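Local structure of cell envelope-related transcriptional attenuator domain-containing protein (Streptococcus agalactiae, 3OKZ) at residues 68-73 against 81-86. The protein is of unknown function but, as a member of the LytR/CpsA/Psr family, probably helps attach glycopolymers to the bacterial cell wall. Numbering follows the deposited sequence.
Sequences IKLSGP and VEAKLN
The flat carbonyl of Val81 takes the backbone N-H of Leu70 from above its plane, with Leu70 N 3.0 Å from Val81 O. The donor lies 43° out of that plane, and the N-H...O angle is bent to 142°. Leu70 CG also approaches Val81 O, at 3.2 Å, close to the carbonyl plane. Two residues along each strand, Ile68 and Ala83 form the hydrogen-bonded pair of a short antiparallel ribbon. Ile68 N reaches Ala83 O at 3.0 Å, and Ala83 N reaches Ile68 O at 3.1 Å. Both bonds are nearly straight. Between them, Lys69 and Glu82 form the non-hydrogen-bonded pair, their CA atoms 4.3 Å apart. Their side chains share the exposed face, but Lys69 NZ and Glu82 OE2 stay 6.7 Å apart.

Ile68 and Ala83 occupy the other face. With CG anti to its own carbonyl carbon (chi1 -53°), the Leu70 side chain lies alongside the opposite strand: CD1 is 4.2 Å from Ala83 CB, and CD2 is near Lys84 O. The tip of Ile68 meets Leu85 methyl to methyl, CD1 to CD1 at 4.2 Å.

This ribbon, 67-69 with 82-84, is a long-looped beta hairpin within the LytR/CpsA/Psr family region, separate from the seven-stranded mixed sheet. Ile68 packs on Thr100 and Leu104 of helix 93-105. Leu85 touches Thr100 of that helix and Met45 of strand 41-51, linking the ribbon to the main sheet.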
loop_
_atom_site.group_PDB
_atom_site.type_symbol
_atom_site.label_atom_id
_atom_site.label_comp_id
_atom_site.label_asym_id
_atom_site.label_seq_id
_atom_site.Cartn_x
_atom_site.Cartn_y
_atom_site.Cartn_z
ATOM N N ILE A 68 -4.279 7.648 -13.942
ATOM C CA ILE A 68 -3.397 6.735 -14.660
ATOM C C ILE A 68 -4.096 5.970 -15.785
ATOM O O ILE A 68 -5.312 5.792 -15.761
ATOM C CB ILE A 68 -2.777 5.704 -13.668
ATOM C CG1 ILE A 68 -1.337 5.371 -14.071
ATOM C CG2 ILE A 68 -3.584 4.410 -13.677
ATOM C CD1 ILE A 68 -0.617 4.509 -13.062
ATOM N N LYS A 69 -3.322 5.523 -16.768
ATOM C CA LYS A 69 -3.862 4.738 -17.876
ATOM C C LYS A 69 -3.732 3.281 -17.447
ATOM O O LYS A 69 -2.676 2.667 -17.613
ATOM C CB LYS A 69 -3.049 4.979 -19.150
ATOM C CG LYS A 69 -3.403 4.072 -20.321
ATOM C CD LYS A 69 -2.488 4.366 -21.506
ATOM C CE LYS A 69 -2.833 3.523 -22.725
ATOM N NZ LYS A 69 -4.243 3.728 -23.188
ATOM N N LEU A 70 -4.802 2.736 -16.880
ATOM C CA LEU A 70 -4.783 1.361 -16.404
ATOM C C LEU A 70 -4.066 0.387 -17.313
ATOM O O LEU A 70 -4.276 0.383 -18.520
ATOM C CB LEU A 70 -6.197 0.841 -16.201
ATOM C CG LEU A 70 -7.127 1.669 -15.333
ATOM C CD1 LEU A 70 -8.442 0.902 -15.158
ATOM C CD2 LEU A 70 -6.458 1.948 -13.989
ATOM N N SER A 71 -3.219 -0.441 -16.715
ATOM C CA SER A 71 -2.500 -1.471 -17.447
ATOM C C SER A 71 -3.147 -2.764 -16.971
ATOM O O SER A 71 -3.522 -2.870 -15.807
ATOM C CB SER A 71 -1.015 -1.459 -17.083
ATOM O OG SER A 71 -0.437 -0.199 -17.359
ATOM N N GLY A 72 -3.297 -3.738 -17.861
ATOM C CA GLY A 72 -3.911 -4.993 -17.462
ATOM C C GLY A 72 -3.968 -6.046 -18.554
ATOM O O GLY A 72 -3.365 -5.879 -19.618
ATOM N N PRO A 73 -4.681 -7.156 -18.313
ATOM C CA PRO A 73 -4.810 -8.239 -19.291
ATOM C C PRO A 73 -5.842 -7.927 -20.381
ATOM O O PRO A 73 -6.954 -7.464 -20.101
ATOM C CB PRO A 73 -5.189 -9.436 -18.421
ATOM C CG PRO A 73 -6.017 -8.816 -17.365
ATOM C CD PRO A 73 -5.240 -7.561 -17.014
ATOM N N VAL A 81 -7.398 2.203 -20.128
ATOM C CA VAL A 81 -8.434 3.209 -19.907
ATOM C C VAL A 81 -8.010 4.176 -18.804
ATOM O O VAL A 81 -7.518 3.754 -17.762
ATOM C CB VAL A 81 -9.757 2.554 -19.471
ATOM C CG1 VAL A 81 -10.798 3.621 -19.202
ATOM C CG2 VAL A 81 -10.237 1.589 -20.538
ATOM N N GLU A 82 -8.200 5.471 -19.032
ATOM C CA GLU A 82 -7.835 6.462 -18.033
ATOM C C GLU A 82 -8.837 6.464 -16.886
ATOM O O GLU A 82 -10.029 6.684 -17.085
ATOM C CB GLU A 82 -7.759 7.858 -18.654
ATOM C CG GLU A 82 -6.472 8.128 -19.429
ATOM C CD GLU A 82 -6.366 9.579 -19.881
ATOM O OE1 GLU A 82 -6.920 10.459 -19.186
ATOM O OE2 GLU A 82 -5.720 9.847 -20.919
ATOM N N ALA A 83 -8.335 6.221 -15.679
ATOM C CA ALA A 83 -9.167 6.171 -14.485
ATOM C C ALA A 83 -8.307 6.507 -13.276
ATOM O O ALA A 83 -7.147 6.903 -13.423
ATOM C CB ALA A 83 -9.746 4.776 -14.335
ATOM N N LYS A 84 -8.876 6.371 -12.083
ATOM C CA LYS A 84 -8.111 6.619 -10.877
ATOM C C LYS A 84 -7.323 5.327 -10.651
ATOM O O LYS A 84 -7.780 4.247 -11.029
ATOM C CB LYS A 84 -9.032 6.866 -9.672
ATOM C CG LYS A 84 -9.752 8.221 -9.608
ATOM C CD LYS A 84 -10.578 8.305 -8.306
ATOM C CE LYS A 84 -11.261 9.656 -8.097
ATOM N NZ LYS A 84 -12.381 9.906 -9.054
ATOM N N LEU A 85 -6.143 5.440 -10.049
ATOM C CA LEU A 85 -5.298 4.278 -9.758
ATOM C C LEU A 85 -6.057 3.256 -8.919
ATOM O O LEU A 85 -5.740 2.064 -8.904
ATOM C CB LEU A 85 -4.064 4.712 -8.973
ATOM C CG LEU A 85 -3.162 3.566 -8.517
ATOM C CD1 LEU A 85 -2.662 2.882 -9.771
ATOM C CD2 LEU A 85 -1.981 4.065 -7.647
ATOM N N ASN A 86 -7.050 3.757 -8.200
ATOM C CA ASN A 86 -7.874 2.942 -7.332
ATOM C C ASN A 86 -8.622 1.863 -8.122
ATOM O O ASN A 86 -8.869 0.770 -7.604
ATOM C CB ASN A 86 -8.864 3.861 -6.603
ATOM C CG ASN A 86 -9.749 3.123 -5.630
ATOM O OD1 ASN A 86 -9.284 2.604 -4.613
ATOM N ND2 ASN A 86 -11.041 3.072 -5.935
#